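Local atomic coordinates of alpha-galactosidase (Lactobacillus brevis, PDB entry 3MI6), a protein that probably hydrolyses terminal, non-reducing alpha-D-galactose residues from galactose oligosaccharides, galactomannans and galactolipids, as a member of glycoside hydrolase family 36. Residues G32-G37 with P44-L49; S219-A224 with P278-W283; E295-Y300 with A313-Q318; A666-L671 with P715-D720. One frame throughout, in Å; residues are numbered along the deposited sequence.

Contact 1: residues G32-G37 with P44-L49; sequences GQIYYG and PTYQNL
Ile34 carries this contact from the strand side, pressing its two branches against Tyr46 and Leu49 of the loop that follows. A chi1 of -43° turns its CG2 away from the backbone N, and in that position it reaches Leu49 CB at 3.8 Å. The same methyl group meets Tyr46 CB at 4.1 Å, so it touches both loop residues near their backbones. The other branch ends at CD1, which approaches the Tyr46 ring obliquely, 4.2 Å from Tyr46 CD1. Both loop side chains cross that of Ile34 at about a right angle, and Leu49 CD1 adds a looser touch on Ile34 CG2 at 4.2 Å.

The strand 31-36 is the last of a four-stranded antiparallel meander near the start of the chain, and its regular pairing with strand 19-25 is broken here. A classic beta bulge sets two residues, Ile34 and Tyr35, opposite the single residue Ile22, with the turned backbone of Ile34 (psi -46°) accommodating the extra residue.

At Tyr35 the side chain sets off toward the loop, but its ring leads away from it; its hydroxyl bonds to the carbonyl of Pro38, and Gly37 N sits 3.4 Å above one ring face, toward the rim. Tyr36 turns to the other side of the strand, where its ring meets Tyr21 and Phe248. Across the contact, the Tyr46 hydroxyl is engaged by the carbonyl of His41, tying the ring to its own loop. Glu706 and Gly711 of the second subunit pack on Tyr46 and Leu49, respectively.

Contact 2: residues S219-A224 with P278-W283; sequences SSLRMA and PDEFGW
A 2.6 Å hydrogen bond from Ser220 OG to Ala224 O spans the loop that brings Leu221 up to Asp279 and Glu280. The hydroxyl oxygen of Ser220 lies almost on the extension of the Ala224 C=O bond (C=O...donor angle 165°), and the bond closes the irregular backbone between the two residues.

Leu221 does the apolar work through a single methyl group. Its CB sets off alongside the opposing turn, but CD2 swings nearer and lies 4.1 Å from Asp279 CB; the same CD2 is 4.1 Å from Glu280 CG. These are the two central residues of a type II beta turn running from Pro278 to Phe281. The Glu280 chain crosses Leu221 at about a right angle. Its first torsion (chi1 -60°) sets CG against the leucine, and the bend at chi2 (-68°) turns the carboxylate off to the third subunit. There Arg99 forms a salt bridge with one carboxylate oxygen, and Gln91 hydrogen-bonds the other. A water donates to Asp279 OD2 at 3.2 Å and makes a weak link to Ser219 OG, bridging the segments loosely at the partly exposed end.

One loop continues strand 214-219, which pairs with strand 258-264, and the other leads into strand 283-285, which pairs with strand 174-186. Helix 500-518 receives the selenomethionine Met223 at Leu500, Pro501 and Tyr504, and Trp283 at Arg503, so both loops abut the same helix.

Contact 3: residues E295-Y300 with A313-Q318; sequences EAILSY and ASFYQQ
Ile297 is the residue most covered in this contact, and it meets two consecutive aromatic residues of the helix, Phe315 and Tyr316, with different parts of its side chain. Its CD1 reaches Phe315 CE2 at 3.8 Å, approaching the ring obliquely as the two side chains come from opposite directions. One carbon closer to the backbone, Ile297 CG1 lies at the edge of the Tyr316 ring, near its plane, 4.1 Å from Tyr316 CE1. The branch methyl CG2 stands 4.2 Å from Tyr316 OH, so the isoleucine runs along the rim of the tyrosine from CE1 to the hydroxyl. A folded second torsion (chi2 -58°) turns CD1 toward the phenylalanine.

Phe315 points from the helix directly at the strand, with CG anti to its backbone N (chi1 166°). Tyr316 starts off alongside and approaches only with the outer part of its ring. The two aromatics also meet each other: Tyr316 CE1 lies at the edge of the Phe315 ring, in its plane. No hydrogen bond joins the segments, and all three residues are buried. On neighbouring strands of the sheet that holds 290-301, Phe154 meets Phe315 edge-to-face and Val159 and Val161 touch it, while Tyr316 packs on Asn251. Gln311, one helical turn before Phe315, hydrogen-bonds Ser299 OG and the carbonyl of Tyr300.

The helix 305-319 thus lies against one face of the nine-stranded antiparallel sheet at its middle strand, 290-301. This is the junction characteristic of family 36 enzymes, where the N-terminal beta-sandwich domain gives way to the (beta/alpha)8 barrel that opens with strand 333-335.

Contact 4: residues A666-L671 with P715-D720; sequences AARYQL and PTILAD
Van der Waals contact through one methyl group, Ile717 CD1, joins the two segments, and it touches Gln670 and Arg668. The end of the Gln670 side chain comes up to this methyl, with Gln670 CD 4.2 Å from Ile717 CD1. With CG anti to the backbone N (chi1 -173°) and the chain extended beyond it, the glutamine projects straight out from the strand, and it and the isoleucine run antiparallel alongside each other. Two residues earlier, on the same side of the strand, Arg668 is also stretched out, and Ile717 CD1 lies at the edge of its guanidinium, near the plane, 4.5 Å from Arg668 NH1.

Polar bonds here run to neighbours rather than across the contact. Arg668 NH1 is taken by the side chain of Gln730 on strand 728-736, the strand that also pairs with 666-670 through the backbone. Ile717 rests its side chain on Tyr728 and Gln730 of that strand, while its carbonyl accepts a hydrogen bond from Asn673. Next to it, Thr716 OG1 bonds Glu53 and Arg55 of the second subunit.

An aliphatic tip set against two polar side chains at the surface of the C-terminal beta domain contributes dispersion but no directional bond. The position of the loop 715-720 over the strand therefore probably owes more to the surrounding hydrogen bonds than to this touch.

In the fold
Contacts 1 and 3 are the pair that meet: Tyr36 OH lies 3.3 Å from Ser299 N, so the small N-terminal sheet rests on the large one, although the contact centres are 24 Å apart. Contact 2 shares the N-terminal family region with contact 1, and its nearest atoms are about 12 Å from those of contact 3. Contact 4 is remote, its centre 52 Å from that of contact 1, yet both touch the second subunit; contact 4 reaches residues there that follow shortly after 44-49. Contact 2 faces the third subunit. All four lie away from the predicted nucleophile Asp479 and proton donor Asp549 of the central barrel, to which contact 3 leads along the chain.

Contact 1: residues G32-G37 with P44-L49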
loop_
_atom_site.group_PDB
_atom_site.type_symbol
_atom_site.label_atom_id
_atom_site.label_comp_id
_atom_site.label_asym_id
_atom_site.label_seq_id
_atom_site.Cartn_x
_atom_site.Cartn_y
_atom_site.Cartn_z
ATOM N N GLY D 32 -23.460 -25.588 15.084
ATOM C CA GLY D 32 -23.350 -24.466 14.162
ATOM C C GLY D 32 -22.916 -23.191 14.857
ATOM O O GLY D 32 -23.544 -22.707 15.798
ATOM N N GLN D 33 -21.805 -22.649 14.392
ATOM C CA GLN D 33 -21.234 -21.446 14.971
ATOM C C GLN D 33 -22.109 -20.283 14.561
ATOM O O GLN D 33 -22.501 -20.190 13.400
ATOM C CB GLN D 33 -19.815 -21.276 14.453
ATOM C CG GLN D 33 -19.294 -19.898 14.503
ATOM C CD GLN D 33 -19.078 -19.414 15.902
ATOM O OE1 GLN D 33 -18.877 -20.196 16.844
ATOM N NE2 GLN D 33 -19.102 -18.099 16.053
ATOM N N ILE D 34 -22.448 -19.419 15.515
ATOM C CA ILE D 34 -23.334 -18.294 15.221
ATOM C C ILE D 34 -22.589 -16.944 15.231
ATOM O O ILE D 34 -22.759 -16.124 14.333
ATOM C CB ILE D 34 -24.531 -18.221 16.218
ATOM C CG1 ILE D 34 -25.117 -19.601 16.472
ATOM C CG2 ILE D 34 -25.630 -17.305 15.696
ATOM C CD1 ILE D 34 -26.391 -19.547 17.245
ATOM N N TYR D 35 -21.764 -16.720 16.246
ATOM C CA TYR D 35 -21.157 -15.414 16.422
ATOM C C TYR D 35 -20.060 -15.383 17.485
ATOM O O TYR D 35 -20.196 -15.983 18.549
ATOM C CB TYR D 35 -22.237 -14.389 16.770
ATOM C CG TYR D 35 -21.664 -13.099 17.277
ATOM C CD1 TYR D 35 -21.254 -12.098 16.393
ATOM C CD2 TYR D 35 -21.516 -12.876 18.637
ATOM C CE1 TYR D 35 -20.715 -10.898 16.867
ATOM C CE2 TYR D 35 -20.980 -11.700 19.111
ATOM C CZ TYR D 35 -20.580 -10.718 18.226
ATOM O OH TYR D 35 -20.055 -9.552 18.716
ATOM N N TYR D 36 -18.973 -14.679 17.191
ATOM C CA TYR D 36 -17.900 -14.470 18.167
ATOM C C TYR D 36 -17.431 -13.056 17.925
ATOM O O TYR D 36 -17.062 -12.699 16.807
ATOM C CB TYR D 36 -16.769 -15.498 17.999
ATOM C CG TYR D 36 -15.670 -15.442 19.052
ATOM C CD1 TYR D 36 -15.896 -14.892 20.308
ATOM C CD2 TYR D 36 -14.407 -15.965 18.790
ATOM C CE1 TYR D 36 -14.879 -14.845 21.276
ATOM C CE2 TYR D 36 -13.383 -15.922 19.744
ATOM C CZ TYR D 36 -13.620 -15.359 20.985
ATOM O OH TYR D 36 -12.597 -15.319 21.924
ATOM N N GLY D 37 -17.507 -12.231 18.960
ATOM C CA GLY D 37 -17.310 -10.804 18.795
ATOM C C GLY D 37 -17.518 -10.109 20.119
ATOM O O GLY D 37 -17.518 -10.759 21.158
ATOM N N PRO D 44 -32.918 -16.713 23.139
ATOM C CA PRO D 44 -33.196 -18.148 23.034
ATOM C C PRO D 44 -32.692 -18.687 21.716
ATOM O O PRO D 44 -32.079 -19.745 21.648
ATOM C CB PRO D 44 -34.727 -18.207 23.055
ATOM C CG PRO D 44 -35.158 -16.912 23.635
ATOM C CD PRO D 44 -34.158 -15.923 23.161
ATOM N N THR D 45 -32.960 -17.934 20.664
ATOM C CA THR D 45 -32.598 -18.331 19.326
ATOM C C THR D 45 -32.150 -17.079 18.561
ATOM O O THR D 45 -32.498 -15.961 18.943
ATOM C CB THR D 45 -33.792 -18.993 18.630
ATOM O OG1 THR D 45 -33.351 -19.688 17.461
ATOM C CG2 THR D 45 -34.835 -17.945 18.244
ATOM N N TYR D 46 -31.351 -17.273 17.510
ATOM C CA TYR D 46 -30.891 -16.182 16.656
ATOM C C TYR D 46 -31.281 -16.474 15.209
ATOM O O TYR D 46 -30.427 -16.638 14.349
ATOM C CB TYR D 46 -29.376 -15.990 16.786
ATOM C CG TYR D 46 -28.911 -15.583 18.174
ATOM C CD1 TYR D 46 -28.618 -16.531 19.134
ATOM C CD2 TYR D 46 -28.759 -14.251 18.515
ATOM C CE1 TYR D 46 -28.203 -16.166 20.396
ATOM C CE2 TYR D 46 -28.344 -13.881 19.780
ATOM C CZ TYR D 46 -28.066 -14.847 20.713
ATOM O OH TYR D 46 -27.646 -14.489 21.977
ATOM N N GLN D 47 -32.584 -16.543 14.950
ATOM C CA GLN D 47 -33.084 -16.951 13.640
ATOM C C GLN D 47 -32.454 -16.114 12.553
ATOM O O GLN D 47 -32.179 -16.596 11.460
ATOM C CB GLN D 47 -34.615 -16.842 13.561
ATOM C CG GLN D 47 -35.378 -17.956 14.291
ATOM C CD GLN D 47 -36.896 -17.844 14.124
ATOM O OE1 GLN D 47 -37.380 -17.157 13.219
ATOM N NE2 GLN D 47 -37.649 -18.524 14.997
ATOM N N ASN D 48 -32.225 -14.850 12.868
ATOM C CA ASN D 48 -31.682 -13.913 11.900
ATOM C C ASN D 48 -30.268 -14.274 11.477
ATOM O O ASN D 48 -29.986 -14.438 10.292
ATOM C CB ASN D 48 -31.710 -12.487 12.453
ATOM C CG ASN D 48 -31.056 -11.493 11.523
ATOM O OD1 ASN D 48 -31.545 -11.249 10.418
ATOM N ND2 ASN D 48 -29.943 -10.908 11.967
ATOM N N LEU D 49 -29.380 -14.380 12.456
ATOM C CA LEU D 49 -27.989 -14.696 12.183
ATOM C C LEU D 49 -27.811 -16.066 11.507
ATOM O O LEU D 49 -26.794 -16.319 10.853
ATOM C CB LEU D 49 -27.187 -14.627 13.483
ATOM C CG LEU D 49 -27.211 -13.234 14.108
ATOM C CD1 LEU D 49 -26.687 -13.254 15.539
ATOM C CD2 LEU D 49 -26.407 -12.277 13.251
#

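Contact 2: residues S219-A224 with P278-W283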
loop_
_atom_site.group_PDB
_atom_site.type_symbol
_atom_site.label_atom_id
_atom_site.label_comp_id
_atom_site.label_asym_id
_atom_site.label_seq_id
_atom_site.Cartn_x
_atom_site.Cartn_y
_atom_site.Cartn_z
ATOM N N SER D 219 3.214 -23.637 10.383
ATOM C CA SER D 219 3.230 -24.954 11.010
ATOM C C SER D 219 4.621 -25.400 11.489
ATOM O O SER D 219 5.638 -24.736 11.261
ATOM C CB SER D 219 2.649 -26.003 10.038
ATOM O OG SER D 219 3.373 -26.061 8.806
ATOM N N SER D 220 4.655 -26.548 12.147
ATOM C CA SER D 220 5.920 -27.141 12.527
ATOM C C SER D 220 5.897 -28.655 12.296
ATOM O O SER D 220 4.924 -29.333 12.653
ATOM C CB SER D 220 6.217 -26.811 13.990
ATOM O OG SER D 220 7.578 -27.021 14.290
ATOM N N LEU D 221 6.964 -29.171 11.683
ATOM C CA LEU D 221 7.159 -30.606 11.495
ATOM C C LEU D 221 8.372 -31.071 12.236
ATOM O O LEU D 221 8.927 -32.110 11.904
ATOM C CB LEU D 221 7.401 -30.915 10.037
ATOM C CG LEU D 221 6.153 -30.642 9.231
ATOM C CD1 LEU D 221 6.463 -30.606 7.733
ATOM C CD2 LEU D 221 5.138 -31.707 9.614
ATOM N N ARG D 222 8.799 -30.320 13.239
ATOM C CA ARG D 222 10.088 -30.601 13.856
ATOM C C ARG D 222 10.031 -31.127 15.293
ATOM O O ARG D 222 11.025 -31.042 16.018
ATOM C CB ARG D 222 10.970 -29.360 13.793
ATOM C CG ARG D 222 10.714 -28.501 12.560
ATOM C CD ARG D 222 11.182 -27.051 12.787
ATOM N NE ARG D 222 12.530 -26.823 12.275
ATOM C CZ ARG D 222 12.784 -26.230 11.115
ATOM N NH1 ARG D 222 11.772 -25.794 10.364
ATOM N NH2 ARG D 222 14.043 -26.063 10.727
HETATM N N MSE D 223 8.893 -31.694 15.687
HETATM C CA MSE D 223 8.684 -32.167 17.068
HETATM C C MSE D 223 8.970 -31.101 18.149
HETATM O O MSE D 223 9.383 -31.422 19.278
HETATM C CB MSE D 223 9.519 -33.405 17.365
HETATM C CG MSE D 223 8.962 -34.730 16.895
HETATM SE SE MSE D 223 10.201 -36.168 17.486
HETATM C CE MSE D 223 9.249 -37.676 16.715
ATOM N N ALA D 224 8.762 -29.845 17.774
ATOM C CA ALA D 224 8.804 -28.717 18.688
ATOM C C ALA D 224 8.058 -27.615 17.975
ATOM O O ALA D 224 8.017 -27.602 16.740
ATOM C CB ALA D 224 10.219 -28.288 18.950
ATOM N N PRO D 278 -1.818 -31.856 11.564
ATOM C CA PRO D 278 -2.360 -33.060 10.929
ATOM C C PRO D 278 -1.318 -33.851 10.146
ATOM O O PRO D 278 -1.488 -35.052 9.989
ATOM C CB PRO D 278 -3.421 -32.500 9.982
ATOM C CG PRO D 278 -3.891 -31.322 10.658
ATOM C CD PRO D 278 -2.686 -30.698 11.329
ATOM N N ASP D 279 -0.269 -33.197 9.662
ATOM C CA ASP D 279 0.814 -33.895 8.988
ATOM C C ASP D 279 1.787 -34.563 9.959
ATOM O O ASP D 279 2.091 -34.030 11.041
ATOM C CB ASP D 279 1.561 -32.928 8.078
ATOM C CG ASP D 279 0.834 -32.692 6.765
ATOM O OD1 ASP D 279 0.513 -33.697 6.086
ATOM O OD2 ASP D 279 0.590 -31.514 6.411
ATOM N N GLU D 280 2.300 -35.723 9.560
ATOM C CA GLU D 280 3.086 -36.573 10.461
ATOM C C GLU D 280 2.344 -36.830 11.761
ATOM O O GLU D 280 2.925 -36.783 12.839
ATOM C CB GLU D 280 4.449 -35.961 10.743
ATOM C CG GLU D 280 5.278 -35.781 9.484
ATOM C CD GLU D 280 5.713 -37.109 8.864
ATOM O OE1 GLU D 280 6.723 -37.676 9.348
ATOM O OE2 GLU D 280 5.059 -37.577 7.894
ATOM N N PHE D 281 1.044 -37.073 11.650
ATOM C CA PHE D 281 0.245 -37.438 12.805
ATOM C C PHE D 281 -0.902 -38.399 12.473
ATOM O O PHE D 281 -1.560 -38.305 11.415
ATOM C CB PHE D 281 -0.299 -36.215 13.523
ATOM C CG PHE D 281 -1.365 -36.540 14.528
ATOM C CD1 PHE D 281 -1.034 -36.807 15.845
ATOM C CD2 PHE D 281 -2.703 -36.576 14.153
ATOM C CE1 PHE D 281 -2.023 -37.109 16.772
ATOM C CE2 PHE D 281 -3.692 -36.872 15.055
ATOM C CZ PHE D 281 -3.363 -37.138 16.370
ATOM N N GLY D 282 -1.133 -39.316 13.402
ATOM C CA GLY D 282 -2.174 -40.310 13.273
ATOM C C GLY D 282 -2.231 -41.033 14.603
ATOM O O GLY D 282 -1.188 -41.414 15.146
ATOM N N TRP D 283 -3.430 -41.212 15.148
ATOM C CA TRP D 283 -3.535 -41.835 16.456
ATOM C C TRP D 283 -4.475 -43.026 16.482
ATOM O O TRP D 283 -5.682 -42.860 16.298
ATOM C CB TRP D 283 -3.990 -40.814 17.471
ATOM C CG TRP D 283 -3.855 -41.305 18.827
ATOM C CD1 TRP D 283 -4.797 -41.952 19.559
ATOM C CD2 TRP D 283 -2.700 -41.208 19.641
ATOM N NE1 TRP D 283 -4.299 -42.264 20.792
ATOM C CE2 TRP D 283 -3.007 -41.817 20.871
ATOM C CE3 TRP D 283 -1.431 -40.662 19.454
ATOM C CZ2 TRP D 283 -2.095 -41.899 21.909
ATOM C CZ3 TRP D 283 -0.519 -40.745 20.487
ATOM C CH2 TRP D 283 -0.856 -41.366 21.698
HETATM O O HOH W 1 1.831 -28.741 7.558
#

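Contact 3: residues E295-Y300 with A313-Q318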
loop_
_atom_site.group_PDB
_atom_site.type_symbol
_atom_site.label_atom_id
_atom_site.label_comp_id
_atom_site.label_asym_id
_atom_site.label_seq_id
_atom_site.Cartn_x
_atom_site.Cartn_y
_atom_site.Cartn_z
ATOM N N GLU D 295 -4.856 -28.006 24.639
ATOM C CA GLU D 295 -5.816 -26.907 24.682
ATOM C C GLU D 295 -5.488 -25.738 23.746
ATOM O O GLU D 295 -4.318 -25.351 23.584
ATOM C CB GLU D 295 -5.979 -26.413 26.117
ATOM C CG GLU D 295 -6.843 -27.329 26.946
ATOM C CD GLU D 295 -6.986 -26.873 28.371
ATOM O OE1 GLU D 295 -6.113 -26.119 28.860
ATOM O OE2 GLU D 295 -7.980 -27.274 29.010
ATOM N N ALA D 296 -6.530 -25.178 23.135
ATOM C CA ALA D 296 -6.404 -23.941 22.366
ATOM C C ALA D 296 -6.857 -22.770 23.224
ATOM O O ALA D 296 -7.914 -22.839 23.830
ATOM C CB ALA D 296 -7.243 -24.027 21.098
ATOM N N ILE D 297 -6.057 -21.707 23.289
ATOM C CA ILE D 297 -6.481 -20.430 23.908
ATOM C C ILE D 297 -7.066 -19.472 22.866
ATOM O O ILE D 297 -6.419 -19.177 21.874
ATOM C CB ILE D 297 -5.314 -19.671 24.597
ATOM C CG1 ILE D 297 -4.457 -20.594 25.473
ATOM C CG2 ILE D 297 -5.849 -18.514 25.404
ATOM C CD1 ILE D 297 -5.219 -21.307 26.559
ATOM N N LEU D 298 -8.285 -18.997 23.098
ATOM C CA LEU D 298 -8.936 -18.025 22.219
ATOM C C LEU D 298 -9.271 -16.727 22.963
ATOM O O LEU D 298 -9.510 -16.725 24.176
ATOM C CB LEU D 298 -10.213 -18.599 21.627
ATOM C CG LEU D 298 -10.144 -19.120 20.195
ATOM C CD1 LEU D 298 -9.180 -20.300 20.130
ATOM C CD2 LEU D 298 -11.513 -19.551 19.700
ATOM N N SER D 299 -9.292 -15.618 22.229
ATOM C CA SER D 299 -9.490 -14.310 22.842
ATOM C C SER D 299 -9.821 -13.229 21.816
ATOM O O SER D 299 -9.402 -13.292 20.653
ATOM C CB SER D 299 -8.252 -13.911 23.644
ATOM O OG SER D 299 -8.591 -12.957 24.622
ATOM N N TYR D 300 -10.589 -12.246 22.262
ATOM C CA TYR D 300 -10.952 -11.132 21.423
ATOM C C TYR D 300 -10.955 -9.864 22.259
ATOM O O TYR D 300 -11.086 -9.914 23.479
ATOM C CB TYR D 300 -12.322 -11.336 20.795
ATOM C CG TYR D 300 -12.863 -10.076 20.131
ATOM C CD1 TYR D 300 -13.468 -9.073 20.885
ATOM C CD2 TYR D 300 -12.766 -9.892 18.752
ATOM C CE1 TYR D 300 -13.950 -7.925 20.300
ATOM C CE2 TYR D 300 -13.257 -8.741 18.147
ATOM C CZ TYR D 300 -13.849 -7.759 18.930
ATOM O OH TYR D 300 -14.334 -6.607 18.343
ATOM N N ALA D 313 -2.185 -12.299 29.030
ATOM C CA ALA D 313 -1.066 -12.452 29.953
ATOM C C ALA D 313 -1.525 -12.562 31.391
ATOM O O ALA D 313 -0.916 -13.269 32.182
ATOM C CB ALA D 313 -0.070 -11.321 29.805
ATOM N N SER D 314 -2.593 -11.860 31.734
ATOM C CA SER D 314 -3.199 -12.040 33.044
ATOM C C SER D 314 -3.838 -13.409 33.164
ATOM O O SER D 314 -3.866 -14.008 34.239
ATOM C CB SER D 314 -4.242 -10.964 33.320
ATOM O OG SER D 314 -3.717 -10.063 34.275
ATOM N N PHE D 315 -4.367 -13.896 32.050
ATOM C CA PHE D 315 -4.933 -15.221 32.044
ATOM C C PHE D 315 -3.840 -16.262 32.283
ATOM O O PHE D 315 -4.037 -17.190 33.072
ATOM C CB PHE D 315 -5.678 -15.501 30.745
ATOM C CG PHE D 315 -6.007 -16.953 30.544
ATOM C CD1 PHE D 315 -7.142 -17.502 31.115
ATOM C CD2 PHE D 315 -5.170 -17.769 29.797
ATOM C CE1 PHE D 315 -7.452 -18.839 30.942
ATOM C CE2 PHE D 315 -5.467 -19.106 29.614
ATOM C CZ PHE D 315 -6.620 -19.648 30.194
ATOM N N TYR D 316 -2.690 -16.102 31.625
ATOM C CA TYR D 316 -1.612 -17.093 31.751
ATOM C C TYR D 316 -1.036 -17.110 33.165
ATOM O O TYR D 316 -0.692 -18.164 33.684
ATOM C CB TYR D 316 -0.481 -16.879 30.733
ATOM C CG TYR D 316 -0.880 -16.929 29.273
ATOM C CD1 TYR D 316 -1.745 -17.908 28.794
ATOM C CD2 TYR D 316 -0.346 -16.016 28.356
ATOM C CE1 TYR D 316 -2.100 -17.955 27.446
ATOM C CE2 TYR D 316 -0.693 -16.052 27.019
ATOM C CZ TYR D 316 -1.572 -17.020 26.563
ATOM O OH TYR D 316 -1.925 -17.052 25.225
ATOM N N GLN D 317 -0.941 -15.936 33.779
ATOM C CA GLN D 317 -0.291 -15.799 35.072
ATOM C C GLN D 317 -1.149 -16.377 36.186
ATOM O O GLN D 317 -0.633 -16.824 37.205
ATOM C CB GLN D 317 0.013 -14.325 35.367
ATOM C CG GLN D 317 0.720 -14.091 36.703
ATOM C CD GLN D 317 0.831 -12.612 37.073
ATOM O OE1 GLN D 317 -0.156 -11.971 37.468
ATOM N NE2 GLN D 317 2.040 -12.065 36.957
ATOM N N GLN D 318 -2.462 -16.355 36.003
ATOM C CA GLN D 318 -3.358 -16.838 37.034
ATOM C C GLN D 318 -3.786 -18.287 36.793
ATOM O O GLN D 318 -4.074 -19.016 37.741
ATOM C CB GLN D 318 -4.589 -15.932 37.141
ATOM C CG GLN D 318 -5.550 -16.332 38.252
ATOM C CD GLN D 318 -6.681 -15.338 38.456
ATOM O OE1 GLN D 318 -7.609 -15.583 39.239
ATOM N NE2 GLN D 318 -6.613 -14.207 37.747
#

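Contact 4: residues A666-L671 with P715-D720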
loop_
_atom_site.group_PDB
_atom_site.type_symbol
_atom_site.label_atom_id
_atom_site.label_comp_id
_atom_site.label_asym_id
_atom_site.label_seq_id
_atom_site.Cartn_x
_atom_site.Cartn_y
_atom_site.Cartn_z
ATOM N N ALA D 666 9.384 3.633 31.397
ATOM C CA ALA D 666 9.333 3.650 29.939
ATOM C C ALA D 666 10.748 3.613 29.381
ATOM O O ALA D 666 11.711 3.961 30.060
ATOM C CB ALA D 666 8.607 4.895 29.449
ATOM N N ALA D 667 10.885 3.171 28.144
ATOM C CA ALA D 667 12.199 3.130 27.539
ATOM C C ALA D 667 12.033 3.367 26.070
ATOM O O ALA D 667 11.130 2.809 25.468
ATOM C CB ALA D 667 12.853 1.797 27.785
ATOM N N ARG D 668 12.888 4.223 25.514
ATOM C CA ARG D 668 12.959 4.465 24.083
ATOM C C ARG D 668 14.364 4.091 23.612
ATOM O O ARG D 668 15.360 4.560 24.154
ATOM C CB ARG D 668 12.690 5.929 23.803
ATOM C CG ARG D 668 12.619 6.312 22.372
ATOM C CD ARG D 668 12.303 7.799 22.291
ATOM N NE ARG D 668 12.101 8.270 20.926
ATOM C CZ ARG D 668 13.055 8.817 20.173
ATOM N NH1 ARG D 668 14.282 8.964 20.651
ATOM N NH2 ARG D 668 12.781 9.207 18.937
ATOM N N TYR D 669 14.442 3.229 22.610
ATOM C CA TYR D 669 15.711 2.834 22.030
ATOM C C TYR D 669 15.734 3.286 20.582
ATOM O O TYR D 669 14.805 3.022 19.834
ATOM C CB TYR D 669 15.876 1.306 22.089
ATOM C CG TYR D 669 15.491 0.688 23.415
ATOM C CD1 TYR D 669 16.451 0.411 24.362
ATOM C CD2 TYR D 669 14.164 0.408 23.725
ATOM C CE1 TYR D 669 16.114 -0.131 25.573
ATOM C CE2 TYR D 669 13.815 -0.138 24.935
ATOM C CZ TYR D 669 14.797 -0.411 25.857
ATOM O OH TYR D 669 14.490 -0.966 27.087
ATOM N N GLN D 670 16.791 3.974 20.179
ATOM C CA GLN D 670 16.944 4.310 18.776
ATOM C C GLN D 670 18.131 3.526 18.265
ATOM O O GLN D 670 19.182 3.483 18.927
ATOM C CB GLN D 670 17.156 5.804 18.590
ATOM C CG GLN D 670 17.158 6.262 17.141
ATOM C CD GLN D 670 17.431 7.771 16.998
ATOM O OE1 GLN D 670 18.477 8.267 17.451
ATOM N NE2 GLN D 670 16.486 8.503 16.376
ATOM N N LEU D 671 17.975 2.890 17.105
ATOM C CA LEU D 671 19.070 2.080 16.586
ATOM C C LEU D 671 20.179 2.930 15.942
ATOM O O LEU D 671 21.364 2.769 16.254
ATOM C CB LEU D 671 18.560 1.020 15.621
ATOM C CG LEU D 671 17.583 -0.010 16.193
ATOM C CD1 LEU D 671 17.149 -0.988 15.098
ATOM C CD2 LEU D 671 18.190 -0.755 17.366
ATOM N N PRO D 715 15.280 15.440 24.973
ATOM C CA PRO D 715 16.579 15.885 24.463
ATOM C C PRO D 715 17.050 15.065 23.273
ATOM O O PRO D 715 17.035 13.827 23.301
ATOM C CB PRO D 715 17.514 15.609 25.636
ATOM C CG PRO D 715 16.665 15.830 26.827
ATOM C CD PRO D 715 15.253 15.418 26.445
ATOM N N THR D 716 17.467 15.770 22.233
ATOM C CA THR D 716 18.125 15.149 21.102
ATOM C C THR D 716 19.393 14.388 21.545
ATOM O O THR D 716 20.053 14.762 22.517
ATOM C CB THR D 716 18.466 16.220 20.047
ATOM O OG1 THR D 716 17.286 16.987 19.765
ATOM C CG2 THR D 716 18.948 15.579 18.780
ATOM N N ILE D 717 19.702 13.309 20.835
ATOM C CA ILE D 717 20.935 12.580 21.049
ATOM C C ILE D 717 22.088 13.227 20.272
ATOM O O ILE D 717 22.112 13.206 19.040
ATOM C CB ILE D 717 20.765 11.106 20.657
ATOM C CG1 ILE D 717 19.589 10.507 21.430
ATOM C CG2 ILE D 717 22.049 10.325 20.917
ATOM C CD1 ILE D 717 18.732 9.592 20.596
ATOM N N LEU D 718 23.032 13.807 21.010
ATOM C CA LEU D 718 24.102 14.607 20.414
ATOM C C LEU D 718 25.450 13.906 20.359
ATOM O O LEU D 718 25.740 13.041 21.179
ATOM C CB LEU D 718 24.279 15.913 21.187
ATOM C CG LEU D 718 23.129 16.898 21.045
ATOM C CD1 LEU D 718 23.503 18.201 21.715
ATOM C CD2 LEU D 718 22.817 17.105 19.569
ATOM N N ALA D 719 26.275 14.306 19.400
ATOM C CA ALA D 719 27.651 13.837 19.335
ATOM C C ALA D 719 28.483 14.476 20.467
ATOM O O ALA D 719 28.339 15.672 20.748
ATOM C CB ALA D 719 28.240 14.159 17.973
ATOM N N ASP D 720 29.331 13.678 21.120
ATOM C CA ASP D 720 30.202 14.179 22.196
ATOM C C ASP D 720 31.703 13.866 21.996
ATOM O O ASP D 720 32.526 14.146 22.871
ATOM C CB ASP D 720 29.725 13.685 23.574
ATOM C CG ASP D 720 29.946 12.178 23.790
ATOM O OD1 ASP D 720 30.531 11.486 22.920
ATOM O OD2 ASP D 720 29.524 11.682 24.859
#